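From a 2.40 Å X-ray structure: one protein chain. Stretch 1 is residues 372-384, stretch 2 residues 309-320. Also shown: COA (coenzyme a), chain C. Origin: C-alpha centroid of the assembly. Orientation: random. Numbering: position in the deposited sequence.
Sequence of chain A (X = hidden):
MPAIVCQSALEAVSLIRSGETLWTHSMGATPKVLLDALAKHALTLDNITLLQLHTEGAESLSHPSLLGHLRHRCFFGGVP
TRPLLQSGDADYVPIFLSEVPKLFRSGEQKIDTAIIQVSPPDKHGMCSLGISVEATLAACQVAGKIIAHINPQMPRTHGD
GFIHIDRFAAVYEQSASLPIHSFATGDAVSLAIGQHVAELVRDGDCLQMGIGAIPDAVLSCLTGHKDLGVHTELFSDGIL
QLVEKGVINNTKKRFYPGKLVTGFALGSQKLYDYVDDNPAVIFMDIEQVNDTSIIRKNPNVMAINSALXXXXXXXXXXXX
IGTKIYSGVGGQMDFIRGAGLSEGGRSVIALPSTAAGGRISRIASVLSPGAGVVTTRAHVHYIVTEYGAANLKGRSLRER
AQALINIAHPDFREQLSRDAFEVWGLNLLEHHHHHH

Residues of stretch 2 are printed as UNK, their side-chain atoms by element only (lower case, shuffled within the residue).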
# COMPACT_ATOMS: atom_id res chain seq x y z
N GLY A 372 4.08 13.99 -1.59
CA GLY A 372 3.72 12.82 -0.80
C GLY A 372 2.97 11.81 -1.63
O GLY A 372 1.86 12.07 -2.10
N VAL A 373 3.57 10.64 -1.84
CA VAL A 373 2.89 9.61 -2.60
C VAL A 373 1.92 8.88 -1.67
O VAL A 373 2.35 8.32 -0.66
CB VAL A 373 3.89 8.59 -3.17
CG1 VAL A 373 3.14 7.37 -3.70
CG2 VAL A 373 4.73 9.22 -4.24
N VAL A 374 0.64 8.89 -1.98
CA VAL A 374 -0.35 8.20 -1.14
C VAL A 374 -0.67 6.83 -1.75
O VAL A 374 -0.72 5.83 -1.04
CB VAL A 374 -1.66 9.03 -1.02
CG1 VAL A 374 -2.69 8.27 -0.18
CG2 VAL A 374 -1.35 10.37 -0.37
N THR A 375 -0.85 6.81 -3.06
CA THR A 375 -1.15 5.58 -3.79
C THR A 375 -0.04 5.40 -4.83
O THR A 375 0.27 6.31 -5.59
CB THR A 375 -2.51 5.69 -4.48
OG1 THR A 375 -3.52 5.89 -3.49
CG2 THR A 375 -2.82 4.45 -5.27
N THR A 376 0.55 4.21 -4.85
CA THR A 376 1.66 3.91 -5.74
C THR A 376 1.26 3.40 -7.11
O THR A 376 0.10 3.09 -7.37
CB THR A 376 2.56 2.87 -5.07
OG1 THR A 376 1.84 1.64 -4.91
CG2 THR A 376 2.99 3.35 -3.69
N ARG A 377 2.25 3.34 -8.01
CA ARG A 377 2.06 2.83 -9.37
C ARG A 377 1.29 1.52 -9.37
O ARG A 377 0.25 1.40 -10.01
CB ARG A 377 3.40 2.50 -10.02
CG ARG A 377 4.29 3.62 -10.31
CD ARG A 377 5.66 3.08 -10.68
NE ARG A 377 6.47 4.15 -11.24
CZ ARG A 377 7.80 4.13 -11.31
NH1 ARG A 377 8.49 3.10 -10.84
NH2 ARG A 377 8.43 5.16 -11.84
N ALA A 378 1.83 0.54 -8.66
CA ALA A 378 1.25 -0.80 -8.59
C ALA A 378 -0.20 -0.85 -8.15
O ALA A 378 -0.92 -1.78 -8.49
CB ALA A 378 2.11 -1.68 -7.68
N HIS A 379 -0.61 0.17 -7.40
CA HIS A 379 -1.98 0.26 -6.89
C HIS A 379 -3.01 0.69 -7.92
O HIS A 379 -4.06 0.10 -8.05
CB HIS A 379 -2.06 1.27 -5.74
CG HIS A 379 -1.76 0.69 -4.40
ND1 HIS A 379 -0.64 1.05 -3.67
CD2 HIS A 379 -2.41 -0.23 -3.66
CE1 HIS A 379 -0.61 0.35 -2.55
NE2 HIS A 379 -1.68 -0.43 -2.52
N VAL A 380 -2.68 1.74 -8.66
CA VAL A 380 -3.60 2.30 -9.62
C VAL A 380 -4.29 1.36 -10.61
O VAL A 380 -3.70 0.41 -11.13
CB VAL A 380 -2.91 3.45 -10.39
CG1 VAL A 380 -3.90 4.14 -11.32
CG2 VAL A 380 -2.34 4.45 -9.40
N HIS A 381 -5.56 1.63 -10.85
CA HIS A 381 -6.34 0.85 -11.78
C HIS A 381 -6.82 1.84 -12.83
O HIS A 381 -6.31 1.85 -13.94
CB HIS A 381 -7.53 0.18 -11.08
CG HIS A 381 -8.37 -0.67 -11.99
ND1 HIS A 381 -9.46 -1.38 -11.54
CD2 HIS A 381 -8.29 -0.91 -13.32
CE1 HIS A 381 -10.01 -2.03 -12.56
NE2 HIS A 381 -9.32 -1.75 -13.65
N TYR A 382 -7.79 2.68 -12.48
CA TYR A 382 -8.30 3.68 -13.41
C TYR A 382 -8.00 5.09 -12.94
O TYR A 382 -7.92 5.37 -11.75
CB TYR A 382 -9.81 3.60 -13.56
CG TYR A 382 -10.32 2.58 -14.53
CD1 TYR A 382 -10.88 1.38 -14.07
CD2 TYR A 382 -10.32 2.82 -15.90
CE1 TYR A 382 -11.41 0.45 -14.94
CE2 TYR A 382 -10.86 1.90 -16.80
CZ TYR A 382 -11.41 0.72 -16.30
OH TYR A 382 -11.95 -0.22 -17.16
N ILE A 383 -7.88 5.99 -13.90
CA ILE A 383 -7.64 7.40 -13.64
C ILE A 383 -8.54 8.11 -14.63
O ILE A 383 -8.44 7.88 -15.83
CB ILE A 383 -6.18 7.78 -13.85
CG1 ILE A 383 -5.35 7.25 -12.69
CG2 ILE A 383 -6.03 9.29 -13.96
CD1 ILE A 383 -3.91 7.60 -12.76
N VAL A 384 -9.46 8.94 -14.14
CA VAL A 384 -10.39 9.66 -15.02
C VAL A 384 -10.27 11.17 -14.90
O VAL A 384 -9.98 11.71 -13.83
CB VAL A 384 -11.85 9.31 -14.73
CG1 VAL A 384 -12.09 7.83 -14.90
CG2 VAL A 384 -12.20 9.73 -13.33
N UNK A 309 -2.05 15.44 -7.61
CA UNK A 309 -1.11 15.36 -8.73
C UNK A 309 -0.76 13.92 -9.09
O UNK A 309 -0.56 13.07 -8.21
n UNK A 309 2.94 17.85 -9.72
o UNK A 309 3.16 16.51 -7.91
c UNK A 309 1.30 16.07 -9.40
c UNK A 309 2.56 16.84 -8.95
c UNK A 309 0.17 16.13 -8.38
N UNK A 310 -0.70 13.64 -10.39
CA UNK A 310 -0.37 12.31 -10.89
C UNK A 310 0.72 12.39 -11.95
O UNK A 310 0.64 13.23 -12.85
c UNK A 310 -1.60 11.66 -11.54
c UNK A 310 -1.28 10.22 -11.88
c UNK A 310 -2.81 11.75 -10.60
N UNK A 311 1.73 11.53 -11.87
CA UNK A 311 2.81 11.55 -12.85
C UNK A 311 2.51 10.64 -14.05
O UNK A 311 1.61 9.80 -13.98
o UNK A 311 3.29 8.95 -12.08
o UNK A 311 5.31 9.29 -11.29
c UNK A 311 4.26 9.70 -11.84
c UNK A 311 4.16 11.17 -12.21
N UNK A 312 3.25 10.80 -15.13
CA UNK A 312 3.01 10.00 -16.33
C UNK A 312 3.16 8.52 -16.09
O UNK A 312 2.94 7.71 -16.98
c UNK A 312 4.78 12.17 -19.05
c UNK A 312 2.34 11.88 -18.57
c UNK A 312 3.97 10.41 -17.45
c UNK A 312 3.75 11.82 -18.00
N UNK A 313 3.52 8.14 -14.88
CA UNK A 313 3.74 6.73 -14.63
C UNK A 313 2.60 6.11 -13.82
O UNK A 313 2.42 4.90 -13.79
c UNK A 313 5.04 6.61 -12.44
c UNK A 313 5.12 6.53 -13.95
o UNK A 313 5.65 5.27 -14.33
N UNK A 314 1.82 6.97 -13.18
CA UNK A 314 0.72 6.50 -12.38
C UNK A 314 0.94 6.72 -10.89
O UNK A 314 0.11 6.27 -10.10
N UNK A 315 2.03 7.37 -10.48
CA UNK A 315 2.22 7.61 -9.04
C UNK A 315 1.25 8.71 -8.62
O UNK A 315 1.23 9.78 -9.20
c UNK A 315 3.65 8.02 -8.70
o UNK A 315 6.21 6.96 -7.14
c UNK A 315 4.72 6.97 -9.02
n UNK A 315 7.00 7.83 -9.06
c UNK A 315 6.04 7.25 -8.32
N UNK A 316 0.44 8.42 -7.62
CA UNK A 316 -0.58 9.33 -7.13
C UNK A 316 -0.25 10.07 -5.84
O UNK A 316 0.12 9.46 -4.83
c UNK A 316 -1.89 8.54 -6.92
c UNK A 316 -2.99 9.45 -6.37
c UNK A 316 -2.32 7.91 -8.24
N UNK A 317 -0.38 11.39 -5.90
CA UNK A 317 -0.13 12.27 -4.76
C UNK A 317 -1.45 12.89 -4.39
O UNK A 317 -2.07 13.54 -5.23
c UNK A 317 0.84 13.38 -5.12
s UNK A 317 0.93 14.64 -3.84
N UNK A 318 -1.88 12.73 -3.15
CA UNK A 318 -3.17 13.26 -2.74
C UNK A 318 -3.23 13.87 -1.33
O UNK A 318 -4.31 14.22 -0.86
c UNK A 318 -4.22 12.16 -2.87
N UNK A 319 -2.08 13.98 -0.68
CA UNK A 319 -2.03 14.54 0.67
C UNK A 319 -1.27 15.88 0.73
O UNK A 319 -1.23 16.53 1.77
o UNK A 319 0.60 13.45 0.36
c UNK A 319 -1.41 13.54 1.65
o UNK A 319 0.79 13.28 2.54
c UNK A 319 0.10 13.42 1.51
N UNK A 320 -0.68 16.29 -0.38
CA UNK A 320 0.10 17.52 -0.37
C UNK A 320 0.44 18.06 -1.75
O UNK A 320 0.17 17.42 -2.76
c UNK A 320 1.39 17.27 0.40
o UNK A 320 2.02 16.11 -0.13
N1A COA C . -0.71 21.69 -8.14
C2A COA C . -0.89 23.04 -7.62
N3A COA C . -2.21 23.28 -6.99
C4A COA C . -3.25 22.24 -6.93
C5A COA C . -3.05 20.90 -7.43
C6A COA C . -1.74 20.64 -8.07
N6A COA C . -1.46 19.36 -8.61
N7A COA C . -4.19 20.14 -7.23
C8A COA C . -5.09 21.01 -6.58
N9A COA C . -4.53 22.29 -6.37
C1B COA C . -5.14 23.45 -5.75
C2B COA C . -6.51 23.98 -6.29
O2B COA C . -6.39 25.19 -6.96
C3B COA C . -7.46 24.05 -5.09
O3B COA C . -8.00 25.39 -4.94
P3B COA C . -9.02 25.80 -3.80
O7A COA C . -10.26 24.99 -3.75
O8A COA C . -8.34 25.69 -2.47
O9A COA C . -9.36 27.21 -3.98
C4B COA C . -6.70 23.57 -3.91
O4B COA C . -5.36 23.24 -4.31
C5B COA C . -7.67 22.42 -3.40
O5B COA C . -7.78 21.36 -4.37
P1A COA C . -9.10 20.40 -4.64
O1A COA C . -10.30 21.12 -4.97
O2A COA C . -8.85 19.41 -5.76
O3A COA C . -9.24 19.64 -3.27
P2A COA C . -10.32 18.57 -2.97
O4A COA C . -11.14 19.00 -1.84
O5A COA C . -11.19 18.36 -4.11
O6A COA C . -9.79 17.21 -2.76
CBP COA C . -7.99 15.51 -2.26
CCP COA C . -8.82 16.36 -3.38
CDP COA C . -7.26 16.78 -1.71
CEP COA C . -6.93 14.54 -2.95
CAP COA C . -8.96 14.80 -1.08
OAP COA C . -9.69 13.84 -1.89
C9P COA C . -8.18 14.03 -0.01
O9P COA C . -8.07 14.53 1.10
N8P COA C . -7.66 12.76 -0.37
C7P COA C . -6.91 11.76 0.38
C6P COA C . -7.52 10.31 0.48
C5P COA C . -8.50 10.11 1.56
O5P COA C . -8.48 9.07 2.23
N4P COA C . -9.43 11.20 1.76
C3P COA C . -10.51 11.39 2.71
C2P COA C . -11.55 10.21 2.85
S1P COA C . -11.76 9.65 4.57

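Position 309 carries three carbons in a row, the last holding one oxygen and one nitrogen: an extended amide that stays clear of stretch 1, with its CB 3.6 Å from N6A of the coenzyme. It is Gln309. Position 310 has one carbon bearing two more, a beta-branched apolar group pointing toward stretch 1, where one methyl lies 3.8 Å from Ile383 CD1; this is Val310.

At 311 two carbons end in two oxygens, a carboxylate. One oxygen receives the backbone N of 315 at 2.6 Å, bracing the turn from inside and touching nothing on stretch 1: Asp311. Position 312 has four carbons forked at the second and is out of reach, so Leu312. Position 313 has one carbon bearing an oxygen and a carbon; the methyl sits 3.1 Å from Arg377 NE, at the edge of the guanidinium. That is Thr313.

Position 314 has no side-chain atoms. Its phi of 111° would jam a CB against the preceding carbonyl, which by itself calls for Gly314; its own O lies 3.1 Å from Val380 CG2.

Position 315 repeats the pattern of three carbons closed by one oxygen and one nitrogen. Its second carbon packs 3.6 Å from Arg377 CG, and the nitrogen donates to Asp311 OD2 at 3.2 Å: Gln315. Position 316 has one carbon carrying two, with a methyl 3.6 Å from Val380 CG2 and its CB 3.8 Å from Thr375 CB, both on the same face of the sheet. It is Val316.

Position 317 is one carbon, then sulfur, the sulfur 3.2 Å from Gly372 O: Cys317. Position 318 holds a lone carbon, CB, 4.2 Å from Val374 CG2, hence Ala318. Position 319 has two carbons and two oxygens, one oxygen 3.7 Å from Val374 CG2: Asp319. Position 320 is one carbon and one oxygen, the latter accepting a weak hydrogen bond from Gly372 N at 3.3 Å and donating to Asp319 OD1 at 3.1 Å: Ser320.

The rule here is a short antiparallel pairing centred on Val316. Val316 N donates to Thr375 O at 2.9 Å, and Val316 O accepts Val374 N at 3.0 Å, with a weaker bond from Thr375 N at 3.3 Å. Apolar contacts from Val310, Val316 and Ala318 supplement this backbone core, while the Asp311 carboxylate organizes the turn before it. Gly372 leaves room at the far end: a CB there would fall 2.3 Å from Asp319 OD1.

Stretch 2 309-320: QVDLTGQVCADS
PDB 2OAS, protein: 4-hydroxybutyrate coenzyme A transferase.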